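Local coordinates for uncharacterized protein Atu1872 (Agrobacterium tumefaciens, PDB 2QNT) that is of unknown function but belongs to the glyoxalase/bleomycin resistance protein/dioxygenase family, whose paired beta-alpha-beta-beta-beta modules commonly form a metal or ligand pocket, at residues 36-39 with 40-43; 82-85 with 86-89; 114-117 with 118-122. All coordinates share one frame; numbering follows the deposited sequence. Where two conformers were deposited one is given.

Interaction 1: residues 36-39 with 40-43; sequences EDFG and SFVL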
loop_
_atom_site.group_PDB
_atom_site.type_symbol
_atom_site.label_atom_id
_atom_site.label_comp_id
_atom_site.label_asym_id
_atom_site.label_seq_id
_atom_site.Cartn_x
_atom_site.Cartn_y
_atom_site.Cartn_z
ATOM N N GLU A 36 -1.960 -6.755 15.540
ATOM C CA GLU A 36 -3.299 -6.927 16.080
ATOM C C GLU A 36 -4.250 -7.495 15.041
ATOM O O GLU A 36 -4.179 -7.195 13.855
ATOM C CB GLU A 36 -3.827 -5.626 16.684
ATOM C CG GLU A 36 -4.959 -5.868 17.669
ATOM C CD GLU A 36 -5.392 -4.620 18.414
ATOM O OE1 GLU A 36 -4.811 -3.543 18.165
ATOM O OE2 GLU A 36 -6.300 -4.739 19.263
ATOM N N ASP A 37 -5.123 -8.371 15.503
ATOM C CA ASP A 37 -6.057 -9.108 14.678
ATOM C C ASP A 37 -7.427 -8.696 15.178
ATOM O O ASP A 37 -7.776 -8.975 16.315
ATOM C CB ASP A 37 -5.819 -10.622 14.805
ATOM C CG ASP A 37 -6.697 -11.452 13.875
ATOM O OD1 ASP A 37 -7.735 -10.971 13.388
ATOM O OD2 ASP A 37 -6.348 -12.630 13.651
ATOM N N PHE A 38 -8.179 -7.992 14.337
ATOM C CA PHE A 38 -9.521 -7.553 14.686
ATOM C C PHE A 38 -10.615 -8.447 14.087
ATOM O O PHE A 38 -11.800 -8.224 14.344
ATOM C CB PHE A 38 -9.759 -6.142 14.156
ATOM C CG PHE A 38 -8.871 -5.088 14.738
ATOM C CD1 PHE A 38 -7.671 -4.745 14.128
ATOM C CD2 PHE A 38 -9.270 -4.389 15.876
ATOM C CE1 PHE A 38 -6.885 -3.730 14.678
ATOM C CE2 PHE A 38 -8.454 -3.400 16.420
ATOM C CZ PHE A 38 -7.280 -3.071 15.797
ATOM N N GLY A 39 -10.229 -9.488 13.362
ATOM C CA GLY A 39 -11.172 -10.331 12.649
ATOM C C GLY A 39 -11.125 -9.982 11.173
ATOM O O GLY A 39 -10.426 -10.618 10.403
ATOM N N SER A 40 -11.861 -8.947 10.781
ATOM C CA SER A 40 -11.942 -8.550 9.366
ATOM C C SER A 40 -10.740 -7.719 8.925
ATOM O O SER A 40 -10.623 -7.403 7.750
ATOM C CB SER A 40 -13.229 -7.762 9.076
ATOM O OG SER A 40 -13.246 -6.495 9.717
ATOM N N PHE A 41 -9.885 -7.347 9.870
ATOM C CA PHE A 41 -8.738 -6.447 9.617
ATOM C C PHE A 41 -7.592 -6.977 10.420
ATOM O O PHE A 41 -7.750 -7.289 11.588
ATOM C CB PHE A 41 -9.133 -5.030 10.078
ATOM C CG PHE A 41 -8.071 -3.939 9.924
ATOM C CD1 PHE A 41 -7.778 -3.067 10.990
ATOM C CD2 PHE A 41 -7.395 -3.747 8.733
ATOM C CE1 PHE A 41 -6.833 -2.055 10.834
ATOM C CE2 PHE A 41 -6.487 -2.712 8.581
ATOM C CZ PHE A 41 -6.180 -1.875 9.623
ATOM N N VAL A 42 -6.426 -7.068 9.798
ATOM C CA VAL A 42 -5.237 -7.541 10.454
ATOM C C VAL A 42 -4.100 -6.554 10.213
ATOM O O VAL A 42 -3.817 -6.186 9.080
ATOM C CB VAL A 42 -4.831 -8.972 9.947
ATOM C CG1 VAL A 42 -3.565 -9.463 10.669
ATOM C CG2 VAL A 42 -5.972 -9.983 10.125
ATOM N N LEU A 43 -3.477 -6.115 11.305
ATOM C CA LEU A 43 -2.287 -5.279 11.267
ATOM C C LEU A 43 -1.077 -6.145 11.532
ATOM O O LEU A 43 -1.054 -6.899 12.523
ATOM C CB LEU A 43 -2.317 -4.238 12.362
ATOM C CG LEU A 43 -3.359 -3.169 12.337
ATOM C CD1 LEU A 43 -3.230 -2.304 13.555
ATOM C CD2 LEU A 43 -3.177 -2.336 11.095
#

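Interaction 2: residues 82-85 with 86-89; sequences HADV and DAAF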
loop_
_atom_site.group_PDB
_atom_site.type_symbol
_atom_site.label_atom_id
_atom_site.label_comp_id
_atom_site.label_asym_id
_atom_site.label_seq_id
_atom_site.Cartn_x
_atom_site.Cartn_y
_atom_site.Cartn_z
ATOM N N HIS A 82 14.040 -8.631 2.687
ATOM C CA HIS A 82 14.425 -9.713 3.579
ATOM C C HIS A 82 15.936 -9.699 3.708
ATOM O O HIS A 82 16.652 -9.522 2.730
ATOM C CB HIS A 82 13.947 -11.054 3.044
ATOM C CG HIS A 82 13.906 -12.163 4.050
ATOM N ND1 HIS A 82 15.041 -12.803 4.508
ATOM C CD2 HIS A 82 12.858 -12.785 4.643
ATOM C CE1 HIS A 82 14.686 -13.759 5.350
ATOM N NE2 HIS A 82 13.368 -13.761 5.459
ATOM N N ALA A 83 16.392 -9.967 4.920
ATOM C CA ALA A 83 17.807 -10.065 5.212
ATOM C C ALA A 83 18.569 -11.132 4.431
ATOM O O ALA A 83 19.787 -11.013 4.212
ATOM C CB ALA A 83 17.998 -10.303 6.725
ATOM N N ASP A 84 17.880 -12.220 4.107
ATOM C CA ASP A 84 18.437 -13.336 3.380
ATOM C C ASP A 84 17.466 -13.730 2.263
ATOM O O ASP A 84 16.640 -14.641 2.408
ATOM C CB ASP A 84 18.682 -14.519 4.317
ATOM C CG ASP A 84 19.408 -15.667 3.632
ATOM O OD1 ASP A 84 19.537 -15.670 2.391
ATOM O OD2 ASP A 84 19.872 -16.580 4.362
ATOM N N VAL A 85 17.570 -13.015 1.151
ATOM C CA VAL A 85 16.639 -13.183 0.059
ATOM C C VAL A 85 16.717 -14.591 -0.529
ATOM O O VAL A 85 15.718 -15.105 -0.997
ATOM C CB VAL A 85 16.808 -12.095 -1.033
ATOM C CG1 VAL A 85 18.010 -12.349 -1.919
ATOM C CG2 VAL A 85 15.511 -11.975 -1.863
ATOM N N ASP A 86 17.880 -15.225 -0.476
ATOM C CA ASP A 86 17.990 -16.607 -0.951
ATOM C C ASP A 86 17.174 -17.583 -0.109
ATOM O O ASP A 86 16.509 -18.451 -0.658
ATOM C CB ASP A 86 19.445 -17.043 -0.983
ATOM C CG ASP A 86 20.249 -16.214 -1.947
ATOM O OD1 ASP A 86 20.019 -16.344 -3.150
ATOM O OD2 ASP A 86 21.104 -15.422 -1.498
ATOM N N ALA A 87 17.257 -17.445 1.208
ATOM C CA ALA A 87 16.467 -18.278 2.118
ATOM C C ALA A 87 14.988 -17.982 1.926
ATOM O O ALA A 87 14.179 -18.913 1.898
ATOM C CB ALA A 87 16.875 -18.063 3.585
ATOM N N ALA A 88 14.619 -16.703 1.807
ATOM C CA ALA A 88 13.226 -16.333 1.596
ATOM C C ALA A 88 12.699 -16.988 0.330
ATOM O O ALA A 88 11.565 -17.471 0.302
ATOM C CB ALA A 88 13.037 -14.783 1.506
ATOM N N PHE A 89 13.483 -16.931 -0.748
ATOM C CA PHE A 89 13.035 -17.507 -2.013
ATOM C C PHE A 89 12.822 -19.020 -1.884
ATOM O O PHE A 89 11.807 -19.571 -2.345
ATOM C CB PHE A 89 14.062 -17.203 -3.104
ATOM C CG PHE A 89 13.668 -17.697 -4.456
ATOM C CD1 PHE A 89 12.606 -17.124 -5.132
ATOM C CD2 PHE A 89 14.379 -18.696 -5.079
ATOM C CE1 PHE A 89 12.226 -17.588 -6.379
ATOM C CE2 PHE A 89 14.016 -19.135 -6.344
ATOM C CZ PHE A 89 12.924 -18.604 -6.971
HETATM O O HOH W 1 20.850 -13.989 0.480
#

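Interaction 3: residues 114-117 with 118-122; sequences FYDP and DGHAI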
loop_
_atom_site.group_PDB
_atom_site.type_symbol
_atom_site.label_atom_id
_atom_site.label_comp_id
_atom_site.label_asym_id
_atom_site.label_seq_id
_atom_site.Cartn_x
_atom_site.Cartn_y
_atom_site.Cartn_z
ATOM N N PHE A 114 5.830 -12.055 -7.119
ATOM C CA PHE A 114 4.837 -13.107 -7.074
ATOM C C PHE A 114 3.508 -12.538 -6.681
ATOM O O PHE A 114 3.395 -11.378 -6.314
ATOM C CB PHE A 114 5.256 -14.223 -6.114
ATOM C CG PHE A 114 5.557 -13.759 -4.720
ATOM C CD1 PHE A 114 4.594 -13.832 -3.723
ATOM C CD2 PHE A 114 6.805 -13.297 -4.378
ATOM C CE1 PHE A 114 4.868 -13.420 -2.448
ATOM C CE2 PHE A 114 7.071 -12.884 -3.082
ATOM C CZ PHE A 114 6.085 -12.957 -2.123
ATOM N N TYR A 115 2.485 -13.373 -6.717
ATOM C CA TYR A 115 1.136 -12.960 -6.345
ATOM C C TYR A 115 0.767 -13.442 -4.955
ATOM O O TYR A 115 1.150 -14.549 -4.555
ATOM C CB TYR A 115 0.111 -13.548 -7.308
ATOM C CG TYR A 115 0.270 -13.067 -8.720
ATOM C CD1 TYR A 115 -0.002 -11.754 -9.072
ATOM C CD2 TYR A 115 0.757 -13.910 -9.700
ATOM C CE1 TYR A 115 0.159 -11.315 -10.392
ATOM C CE2 TYR A 115 0.932 -13.486 -10.995
ATOM C CZ TYR A 115 0.630 -12.183 -11.337
ATOM O OH TYR A 115 0.803 -11.752 -12.638
ATOM N N ASP A 116 0.012 -12.629 -4.234
ATOM C CA ASP A 116 -0.665 -13.102 -3.024
ATOM C C ASP A 116 -1.932 -13.869 -3.394
ATOM O O ASP A 116 -2.251 -13.989 -4.573
ATOM C CB ASP A 116 -0.823 -11.975 -2.004
ATOM C CG ASP A 116 -2.060 -11.168 -2.151
ATOM O OD1 ASP A 116 -2.818 -11.317 -3.137
ATOM O OD2 ASP A 116 -2.346 -10.357 -1.223
ATOM N N PRO A 117 -2.621 -14.462 -2.413
ATOM C CA PRO A 117 -3.793 -15.259 -2.720
ATOM C C PRO A 117 -4.899 -14.521 -3.480
ATOM O O PRO A 117 -5.723 -15.174 -4.119
ATOM C CB PRO A 117 -4.279 -15.703 -1.337
ATOM C CG PRO A 117 -2.992 -15.792 -0.552
ATOM C CD PRO A 117 -2.243 -14.565 -0.988
ATOM N N ASP A 118 -4.940 -13.197 -3.427
ATOM C CA ASP A 118 -5.959 -12.402 -4.105
ATOM C C ASP A 118 -5.437 -11.849 -5.422
ATOM O O ASP A 118 -6.193 -11.162 -6.138
ATOM C CB ASP A 118 -6.434 -11.263 -3.203
ATOM C CG ASP A 118 -7.247 -11.769 -2.060
ATOM O OD1 ASP A 118 -8.488 -11.836 -2.206
ATOM O OD2 ASP A 118 -6.642 -12.154 -1.039
ATOM N N GLY A 119 -4.186 -12.139 -5.765
ATOM C CA GLY A 119 -3.601 -11.620 -6.977
ATOM C C GLY A 119 -2.880 -10.301 -6.861
ATOM O O GLY A 119 -2.437 -9.766 -7.876
ATOM N N HIS A 120 -2.713 -9.772 -5.649
ATOM C CA HIS A 120 -1.944 -8.547 -5.507
ATOM C C HIS A 120 -0.480 -8.857 -5.798
ATOM O O HIS A 120 -0.005 -9.951 -5.451
ATOM C CB HIS A 120 -2.050 -7.959 -4.085
ATOM C CG HIS A 120 -3.424 -7.521 -3.711
ATOM N ND1 HIS A 120 -4.093 -6.503 -4.373
ATOM C CD2 HIS A 120 -4.253 -7.952 -2.733
ATOM C CE1 HIS A 120 -5.264 -6.328 -3.792
ATOM N NE2 HIS A 120 -5.389 -7.195 -2.796
ATOM N N ALA A 121 0.257 -7.934 -6.408
ATOM C CA ALA A 121 1.636 -8.139 -6.782
ATOM C C ALA A 121 2.540 -7.801 -5.614
ATOM O O ALA A 121 2.439 -6.710 -5.018
ATOM C CB ALA A 121 1.977 -7.295 -8.015
ATOM N N ILE A 122 3.430 -8.739 -5.292
ATOM C CA ILE A 122 4.415 -8.607 -4.222
ATOM C C ILE A 122 5.834 -8.768 -4.730
ATOM O O ILE A 122 6.128 -9.654 -5.536
ATOM C CB ILE A 122 4.232 -9.690 -3.140
ATOM C CG1 ILE A 122 2.935 -9.469 -2.368
ATOM C CG2 ILE A 122 5.413 -9.686 -2.168
ATOM C CD1 ILE A 122 2.535 -10.654 -1.537
HETATM O O HOH W 2 -4.216 -11.996 0.103
#

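Interaction 1: residues 36-39 with 40-43
Phe38 and Phe41 come together through different first torsions: the Phe38 ring leaves opposite its own carbonyl carbon (chi1 -63°), while the Phe41 ring swings opposite its backbone N (chi1 179°). The setting is a beta hairpin, strands 34-37 and 41-44 joined by a short turn, in the first of the two four-stranded sheets of this glyoxalase-like fold. The two phenyl groups run side by side in the same direction, their planes only 21° apart but slid so far past each other that they barely overlap. They meet where CD1 of Phe38 lies 3.6 Å from CD1 of Phe41. Farther along, the Leu43 methyl CD1 lies at the edge of the Phe38 ring, near its plane, closest to CE1.

The backbone closes the hairpin. Glu36 and Leu43 form a hydrogen-bonded antiparallel pair, with Leu43 N reaching Glu36 O at 2.9 Å, and Phe38 N donates to Phe41 O at 2.9 Å. Between these bonds Asp37 faces Val42 as a non-hydrogen-bonded pair; OD1 of Asp37 approaches CG2 of Val42, and OD2 forms a salt bridge with Lys23 of helix 19-29. Gly39 turns the chain at a positive phi of 104°. The Phe41 ring also meets that of His51 in strand 49-52. A bound buffer molecule, probably from the crystallisation liquor, lies by Phe38. The turn itself is tightened by an Asx turn: OD1 of Asp37 accepts Gly39 N at 2.9 Å, the donor arriving nearly in line with the C-O bond.

Interaction 2: residues 82-85 with 86-89
Asp84 meets Ala87 and Ala88 at the start of helix 85-92, where it is the N-cap residue. Taken in order, the first helical side chain across the contact is Asp86. Its OD2 lies 4.2 Å from OD1 of Asp84, two like charges with a water between them. The water donates to Asp84 OD1 at 2.9 Å; its bond to Asp86 OD2 is very short and so doubtful in its geometry, but the water may ease the repulsion. The other carboxylate oxygen of Asp86 forms a salt bridge with Arg110.

Ala87 receives the cap. With CG of Asp84 opposite its backbone N (chi1 -174°), the carboxylate folds over the helix start and OD1 accepts Ala87 N at 3.1 Å. The donor comes from above the carboxylate plane, 71° out of it, along a nearly straight N-H line. OD2 meanwhile rests against the Ala87 methyl.

Ala88 N bonds to the Asp84 carbonyl, and its CB sits over one face of the His82 imidazole, 3.8 Å from the ring centroid, a CH-pi contact. The ring is held in position from its edge, because Asp84 N donates to His82 ND1 at 2.9 Å with the donor almost in the ring plane.

Phe89 N continues the helix with a bond to Val85 O, and its ring leads off to meet Phe112 edge-to-face. The helix thus lies on the second sheet, with Val85 and Phe89 against strands 98-104 and 110-115, while His82, at the end of strand 76-82, packs on strand 121-126 and pairs with a strand of the second subunit.

Interaction 3: residues 114-117 with 118-122
Ile122 lays its CB over one face of the Phe114 ring, 4.0 Å from the centroid, in the hairpin of strands 110-115 and 121-126. Phe114 CG stands between its own N and carbonyl carbon (chi1 55°), which swings the ring across to Ile122; in the conformer given, the Ile122 branches lie against that ring.

Asp116 opens the type I turn to Gly119, and its CG also stands between its N and carbonyl carbon, though turned farther (chi1 88°), tucking the carboxylate inside the bend. There OD1 accepts two backbone donors from opposite faces of its plane, Asp118 N at 2.8 Å and His120 N at 3.0 Å. OD2 lies at the edge of the His120 ring, 3.4 Å from CD2, with the two flat groups 68° apart; it is also hydrogen-bonded to Tyr26 OH in helix 19-29. Tyr115 projects from the sheet face opposite to Phe114 and Ile122, its OH bonded to Trp61 of the second subunit.

His120 NE2 is bonded to Phe15 O and Asp118 OD1 to Arg17 N. The buried Asp116 carboxylate is therefore gripped on both oxygens, and its backbone bonds probably favour the charged form.

From the N terminus, interaction 1 closes the tight turn between strands 34-37 and 41-44 in the first sheet. Interaction 2 follows at the junction where strand 76-82 gives way to helix 85-92, and interaction 3 closes the turn between strands 110-115 and 121-126 in the second sheet. The three lie in series; none nests or crosses. The two sheets share the order 1-4-3-2, but interaction 1 joins the edge strand to its inner neighbour, whereas interaction 3 joins the two central strands. Interactions 2 and 3, whose nearest atoms are about 7 Å apart, belong to the same half and both touch the second subunit; the centres of interactions 1 and 2 are about 26 Å apart.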